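Local coordinates for putative branched-chain amino acid ABC transporter, periplasmic branched-chain amino acid-binding protein (Pseudomonas protegens Pf-5, PDB 4RU0) that probably captures a branched-chain amino acid or a related small solute in the periplasm and delivers it to an ABC importer, at residues K284-T290 and A397-D403; L155-E160 and G266-A270. All coordinates share one frame; numbering follows the deposited sequence.

Interaction 1. Residues K284-T290 and A397-D403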
loop_
_atom_site.group_PDB
_atom_site.type_symbol
_atom_site.label_atom_id
_atom_site.label_comp_id
_atom_site.label_asym_id
_atom_site.label_seq_id
_atom_site.Cartn_x
_atom_site.Cartn_y
_atom_site.Cartn_z
ATOM N N LYS A 284 -2.291 -23.392 -5.143
ATOM C CA LYS A 284 -0.895 -23.617 -5.516
ATOM C C LYS A 284 -0.567 -22.972 -6.859
ATOM O O LYS A 284 -1.229 -23.235 -7.860
ATOM C CB LYS A 284 -0.583 -25.116 -5.578
ATOM C CG LYS A 284 -0.546 -25.813 -4.229
ATOM C CD LYS A 284 -0.187 -27.283 -4.396
ATOM C CE LYS A 284 0.061 -27.959 -3.055
ATOM N NZ LYS A 284 1.227 -27.367 -2.341
ATOM N N GLY A 285 0.455 -22.122 -6.877
ATOM C CA GLY A 285 0.868 -21.467 -8.106
ATOM C C GLY A 285 0.377 -20.034 -8.237
ATOM O O GLY A 285 0.886 -19.271 -9.062
ATOM N N TYR A 286 -0.612 -19.676 -7.423
ATOM C CA TYR A 286 -1.195 -18.334 -7.400
ATOM C C TYR A 286 -0.155 -17.222 -7.346
ATOM O O TYR A 286 0.765 -17.265 -6.529
ATOM C CB TYR A 286 -2.140 -18.219 -6.205
ATOM C CG TYR A 286 -2.769 -16.861 -5.987
ATOM C CD1 TYR A 286 -3.819 -16.419 -6.784
ATOM C CD2 TYR A 286 -2.334 -16.035 -4.963
ATOM C CE1 TYR A 286 -4.404 -15.180 -6.575
ATOM C CE2 TYR A 286 -2.915 -14.799 -4.743
ATOM C CZ TYR A 286 -3.947 -14.376 -5.550
ATOM O OH TYR A 286 -4.525 -13.148 -5.326
ATOM N N LEU A 287 -0.295 -16.240 -8.232
ATOM C CA LEU A 287 0.587 -15.075 -8.229
ATOM C C LEU A 287 -0.066 -13.887 -7.519
ATOM O O LEU A 287 -1.296 -13.780 -7.468
ATOM C CB LEU A 287 0.959 -14.672 -9.654
ATOM C CG LEU A 287 1.603 -15.746 -10.531
ATOM C CD1 LEU A 287 2.034 -15.165 -11.870
ATOM C CD2 LEU A 287 2.775 -16.373 -9.808
ATOM N N ALA A 288 0.757 -12.989 -6.982
ATOM C CA ALA A 288 0.240 -11.761 -6.384
ATOM C C ALA A 288 1.256 -10.632 -6.471
ATOM O O ALA A 288 2.462 -10.867 -6.399
ATOM C CB ALA A 288 -0.158 -12.003 -4.938
ATOM N N LEU A 289 0.761 -9.408 -6.641
ATOM C CA LEU A 289 1.612 -8.223 -6.628
ATOM C C LEU A 289 1.813 -7.745 -5.193
ATOM O O LEU A 289 0.931 -7.904 -4.349
ATOM C CB LEU A 289 0.998 -7.105 -7.480
ATOM C CG LEU A 289 0.792 -7.386 -8.969
ATOM C CD1 LEU A 289 -0.153 -6.360 -9.588
ATOM C CD2 LEU A 289 2.113 -7.392 -9.704
ATOM N N THR A 290 2.969 -7.154 -4.913
ATOM C CA THR A 290 3.226 -6.604 -3.583
ATOM C C THR A 290 4.235 -5.463 -3.627
ATOM O O THR A 290 5.200 -5.511 -4.393
ATOM C CB THR A 290 3.744 -7.686 -2.608
ATOM O OG1 THR A 290 4.014 -7.095 -1.330
ATOM C CG2 THR A 290 5.018 -8.322 -3.135
ATOM N N ALA A 397 6.059 -2.575 -8.132
ATOM C CA ALA A 397 5.651 -3.716 -7.320
ATOM C C ALA A 397 6.454 -4.947 -7.697
ATOM O O ALA A 397 7.048 -5.002 -8.771
ATOM C CB ALA A 397 4.167 -3.989 -7.484
ATOM N N ARG A 398 6.464 -5.934 -6.810
ATOM C CA ARG A 398 7.102 -7.211 -7.093
ATOM C C ARG A 398 6.057 -8.312 -7.160
ATOM O O ARG A 398 5.007 -8.219 -6.527
ATOM C CB ARG A 398 8.153 -7.540 -6.031
ATOM C CG ARG A 398 9.326 -6.579 -6.005
ATOM C CD ARG A 398 10.281 -6.896 -4.868
ATOM N NE ARG A 398 10.921 -8.199 -5.023
ATOM C CZ ARG A 398 12.126 -8.381 -5.555
ATOM N NH1 ARG A 398 12.825 -7.341 -5.986
ATOM N NH2 ARG A 398 12.633 -9.603 -5.656
ATOM N N VAL A 399 6.347 -9.349 -7.936
ATOM C CA VAL A 399 5.453 -10.492 -8.040
ATOM C C VAL A 399 5.953 -11.624 -7.150
ATOM O O VAL A 399 7.141 -11.935 -7.142
ATOM C CB VAL A 399 5.341 -10.985 -9.491
ATOM C CG1 VAL A 399 4.326 -12.122 -9.598
ATOM C CG2 VAL A 399 4.973 -9.829 -10.415
ATOM N N GLN A 400 5.052 -12.223 -6.384
ATOM C CA GLN A 400 5.414 -13.379 -5.580
ATOM C C GLN A 400 4.427 -14.515 -5.816
ATOM O O GLN A 400 3.251 -14.273 -6.104
ATOM C CB GLN A 400 5.476 -13.013 -4.096
ATOM C CG GLN A 400 4.172 -12.520 -3.520
ATOM C CD GLN A 400 4.322 -12.061 -2.090
ATOM O OE1 GLN A 400 5.396 -11.624 -1.681
ATOM N NE2 GLN A 400 3.244 -12.161 -1.317
ATOM N N GLN A 401 4.917 -15.749 -5.695
ATOM C CA GLN A 401 4.129 -16.936 -6.022
ATOM C C GLN A 401 3.875 -17.819 -4.802
ATOM O O GLN A 401 4.775 -18.050 -3.989
ATOM C CB GLN A 401 4.831 -17.741 -7.121
ATOM C CG GLN A 401 4.108 -19.010 -7.538
ATOM C CD GLN A 401 4.592 -19.528 -8.880
ATOM O OE1 GLN A 401 5.789 -19.520 -9.165
ATOM N NE2 GLN A 401 3.659 -19.962 -9.720
ATOM N N TRP A 402 2.646 -18.314 -4.687
ATOM C CA TRP A 402 2.222 -19.116 -3.542
ATOM C C TRP A 402 2.309 -20.617 -3.830
ATOM O O TRP A 402 1.797 -21.085 -4.852
ATOM C CB TRP A 402 0.793 -18.725 -3.164
ATOM C CG TRP A 402 0.198 -19.473 -2.018
ATOM C CD1 TRP A 402 -0.809 -20.393 -2.076
ATOM C CD2 TRP A 402 0.551 -19.349 -0.635
ATOM N NE1 TRP A 402 -1.103 -20.851 -0.814
ATOM C CE2 TRP A 402 -0.280 -20.231 0.087
ATOM C CE3 TRP A 402 1.493 -18.584 0.063
ATOM C CZ2 TRP A 402 -0.199 -20.366 1.473
ATOM C CZ3 TRP A 402 1.574 -18.721 1.438
ATOM C CH2 TRP A 402 0.730 -19.606 2.129
ATOM N N ASP A 403 2.949 -21.376 -2.943
ATOM C CA ASP A 403 3.087 -22.816 -3.174
ATOM C C ASP A 403 2.170 -23.649 -2.277
ATOM O O ASP A 403 2.198 -24.879 -2.317
ATOM C CB ASP A 403 4.545 -23.262 -2.997
ATOM C CG ASP A 403 5.088 -22.998 -1.596
ATOM O OD1 ASP A 403 4.308 -22.966 -0.620
ATOM O OD2 ASP A 403 6.321 -22.837 -1.468
#
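Leu287 and Gln401 face each other as a non-hydrogen-bonded pair of two antiparallel strands. Leu287 CD2 lies 3.6 Å from Gln401 CB, the two side chains crossing at a slant, and it is also close to CG and the amide. Gln401 holds CG anti to its backbone N (chi1 180°) and stays extended. Its amide thus reaches back past the leucine to the turn before the strand, where NE2 donates to Gly285 O at 2.9 Å. The acceptor lies close to the amide plane, but the donor meets the carbonyl at a bent 113°. With an alanine here the amide is gone, which would probably leave Gly285 O without its side-chain donor and Leu287 CD2 less covered. On the same face, Leu289 CD2 meets Val399 CG2 at 3.8 Å, and helix 157-172 covers them, Leu164 on Leu289 and Tyr167 on Val399. The other face carries Ala288, Thr290, Arg398 and Gln400. There Thr290 CG2 sits 3.6 Å from Gln400 OE1, the two side chains at about a right angle. Thr290 OG1 turns instead to Tyr292 N.

Paired backbone bonds join Ala288 with Gln400 and Thr290 with Arg398. Pairing carries on into the residues before strand 287-290: Trp402 N donates to Tyr286 O, and Gly285 N to Trp402 O at 2.6 Å. Lys284, bent at its last torsion (chi4 -63°), brings NZ to Asp403 O at 2.7 Å, in the carbonyl plane. The arrangement is a twisted antiparallel pair within the mixed sheet of one lobe of a periplasmic binding protein of the leucine-binding family.

Interaction 2. Residues L155-E160 and G266-A270; sequences LTFYSE and GDIWA. With P3G (3,6,9,12,15-pentaoxaheptadecane), chain C.
Glu160 carries the polar part of the contact with the loop 266-270. Its OE2 accepts from Ile268 N at 2.9 Å, met nearly along the C-O axis. Its OE1 comes within 2.6 Å of Asp267 OD2, with the carboxylate planes 84° apart. One of the two acids probably holds a proton. Arg241 forms a salt bridge with Asp267 OD2. Asp267 OD1 closes an Asx turn by accepting from Trp269 N through its anti lone pair.

The aromatic contact is rim to rim. Phe157 CE1 touches Trp269 CD1 at 3.5 Å, with the ring planes at 70°. With CG anti to its carbonyl carbon (chi1 -60°), Trp269 lays one indole face against P3G, whose C10 is 3.7 Å from Trp269 CZ2. Ile268 CG1 backs the opposite face near the rim. Trp269 NE1 bonds to Gly135 O.

The apolar contact is small: Leu155 CD2 and Ile268 CG2 meet at 4.0 Å.

Thr156 N-caps the helix 157-172, its OG1 accepting a weak bond from Ser159 N. The first turn of that helix faces the loop between strand 264-266 and helix 273-276, with Leu289 of strand 287-290 against Glu160 and Ile268.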
loop_
_atom_site.group_PDB
_atom_site.type_symbol
_atom_site.label_atom_id
_atom_site.label_comp_id
_atom_site.label_asym_id
_atom_site.label_seq_id
_atom_site.Cartn_x
_atom_site.Cartn_y
_atom_site.Cartn_z
ATOM N N LEU A 155 2.315 3.235 -4.113
ATOM C CA LEU A 155 1.568 2.644 -5.188
ATOM C C LEU A 155 0.109 3.008 -5.192
ATOM O O LEU A 155 -0.602 2.664 -4.293
ATOM C CB LEU A 155 1.732 1.124 -5.143
ATOM C CG LEU A 155 1.298 0.377 -6.392
ATOM C CD1 LEU A 155 2.161 0.761 -7.566
ATOM C CD2 LEU A 155 1.339 -1.107 -6.164
ATOM N N THR A 156 -0.346 3.646 -6.246
ATOM C CA THR A 156 -1.766 3.813 -6.467
ATOM C C THR A 156 -2.281 2.702 -7.357
ATOM O O THR A 156 -1.538 2.101 -8.093
ATOM C CB THR A 156 -2.109 5.151 -7.111
ATOM O OG1 THR A 156 -1.566 5.206 -8.425
ATOM C CG2 THR A 156 -1.564 6.286 -6.290
ATOM N N PHE A 157 -3.569 2.449 -7.286
ATOM C CA PHE A 157 -4.193 1.443 -8.136
ATOM C C PHE A 157 -4.013 1.740 -9.625
ATOM O O PHE A 157 -3.997 0.820 -10.446
ATOM C CB PHE A 157 -5.675 1.319 -7.792
ATOM C CG PHE A 157 -5.926 0.821 -6.399
ATOM C CD1 PHE A 157 -5.281 -0.317 -5.928
ATOM C CD2 PHE A 157 -6.786 1.502 -5.546
ATOM C CE1 PHE A 157 -5.504 -0.778 -4.634
ATOM C CE2 PHE A 157 -7.011 1.051 -4.250
ATOM C CZ PHE A 157 -6.370 -0.093 -3.795
ATOM N N TYR A 158 -3.859 3.013 -9.981
ATOM C CA TYR A 158 -3.584 3.353 -11.376
ATOM C C TYR A 158 -2.217 2.816 -11.781
ATOM O O TYR A 158 -2.086 2.145 -12.803
ATOM C CB TYR A 158 -3.651 4.864 -11.612
ATOM C CG TYR A 158 -5.049 5.388 -11.849
ATOM C CD1 TYR A 158 -6.155 4.749 -11.306
ATOM C CD2 TYR A 158 -5.266 6.525 -12.620
ATOM C CE1 TYR A 158 -7.437 5.231 -11.516
ATOM C CE2 TYR A 158 -6.545 7.014 -12.838
ATOM C CZ TYR A 158 -7.628 6.359 -12.285
ATOM O OH TYR A 158 -8.908 6.830 -12.490
ATOM N N SER A 159 -1.198 3.109 -10.975
ATOM C CA SER A 159 0.140 2.587 -11.233
ATOM C C SER A 159 0.169 1.064 -11.184
ATOM O O SER A 159 0.894 0.433 -11.941
ATOM C CB SER A 159 1.144 3.150 -10.226
ATOM O OG SER A 159 1.268 4.550 -10.356
ATOM N N GLU A 160 -0.615 0.484 -10.278
ATOM C CA GLU A 160 -0.653 -0.964 -10.126
ATOM C C GLU A 160 -1.099 -1.616 -11.428
ATOM O O GLU A 160 -0.534 -2.626 -11.848
ATOM C CB GLU A 160 -1.580 -1.385 -8.991
ATOM C CG GLU A 160 -1.451 -2.862 -8.642
ATOM C CD GLU A 160 -2.562 -3.350 -7.731
ATOM O OE1 GLU A 160 -3.664 -2.754 -7.752
ATOM O OE2 GLU A 160 -2.335 -4.335 -6.998
ATOM N N GLY A 266 -2.961 -11.589 -8.304
ATOM C CA GLY A 266 -3.748 -10.839 -7.351
ATOM C C GLY A 266 -3.289 -9.406 -7.152
ATOM O O GLY A 266 -2.101 -9.083 -7.278
ATOM N N ASP A 267 -4.260 -8.547 -6.855
ATOM C CA ASP A 267 -4.028 -7.202 -6.348
ATOM C C ASP A 267 -3.131 -7.253 -5.112
ATOM O O ASP A 267 -3.005 -8.301 -4.473
ATOM C CB ASP A 267 -5.366 -6.549 -6.003
ATOM C CG ASP A 267 -5.258 -5.063 -5.809
ATOM O OD1 ASP A 267 -4.944 -4.628 -4.680
ATOM O OD2 ASP A 267 -5.507 -4.327 -6.788
ATOM N N ILE A 268 -2.519 -6.132 -4.755
ATOM C CA ILE A 268 -1.686 -6.110 -3.554
ATOM C C ILE A 268 -2.537 -6.365 -2.310
ATOM O O ILE A 268 -2.040 -6.847 -1.299
ATOM C CB ILE A 268 -0.920 -4.784 -3.402
ATOM C CG1 ILE A 268 -1.883 -3.609 -3.217
ATOM C CG2 ILE A 268 -0.008 -4.557 -4.606
ATOM C CD1 ILE A 268 -1.203 -2.344 -2.762
ATOM N N TRP A 269 -3.830 -6.078 -2.400
ATOM C CA TRP A 269 -4.745 -6.347 -1.296
ATOM C C TRP A 269 -5.377 -7.729 -1.423
ATOM O O TRP A 269 -6.410 -8.015 -0.824
ATOM C CB TRP A 269 -5.812 -5.253 -1.221
ATOM C CG TRP A 269 -5.174 -3.928 -1.005
ATOM C CD1 TRP A 269 -5.037 -2.931 -1.915
ATOM C CD2 TRP A 269 -4.531 -3.477 0.190
ATOM N NE1 TRP A 269 -4.366 -1.873 -1.357
ATOM C CE2 TRP A 269 -4.044 -2.185 -0.063
ATOM C CE3 TRP A 269 -4.333 -4.039 1.455
ATOM C CZ2 TRP A 269 -3.363 -1.440 0.900
ATOM C CZ3 TRP A 269 -3.657 -3.301 2.411
ATOM C CH2 TRP A 269 -3.182 -2.016 2.128
ATOM N N ALA A 270 -4.737 -8.581 -2.213
ATOM C CA ALA A 270 -5.109 -9.987 -2.303
ATOM C C ALA A 270 -3.839 -10.824 -2.310
ATOM O O ALA A 270 -3.781 -11.873 -2.937
ATOM C CB ALA A 270 -5.946 -10.252 -3.554
HETATM O O3 P3G C . -4.499 -2.454 6.806
HETATM C C7 P3G C . -4.543 -1.396 5.865
HETATM C C8 P3G C . -5.991 -1.040 5.587
HETATM O O4 P3G C . -6.075 -0.462 4.292
HETATM C C9 P3G C . -7.248 -0.868 3.611
HETATM C C10 P3G C . -6.865 -1.200 2.187
HETATM O O5 P3G C . -7.963 -0.930 1.335
HETATM C C11 P3G C . -8.242 -2.025 0.486
HETATM C C12 P3G C . -9.594 -1.812 -0.168
HETATM O O6 P3G C . -10.391 -2.967 0.014
HETATM C C13 P3G C . -11.750 -2.722 -0.265
HETATM C C14 P3G C . -12.488 -2.534 1.036
HETATM O O7 P3G C . -13.750 -1.940 0.777
#

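The centres of the two interactions lie about 13 Å apart, and the contacts touch directly. Both segments of interaction 2 precede both segments of interaction 1 in the sequence. Strand 264-266 runs parallel to strand 287-290 in the mixed sheet, so 266-270 leaves the sheet beside 284-290. Gly266 N lies 2.9 Å from Leu287 O, a probable hydrogen bond. Tyr286 OH also reaches Ala270 O at 2.8 Å, tying the pocket loop to the residue just before the neighbouring strand. Helix 157-172 serves both contacts: its first turn meets the loop, and later turns cover the sheet. Strand 287-290 of interaction 1 thus borders the strand from which the loop with Trp269, next to the bound P3G, emerges.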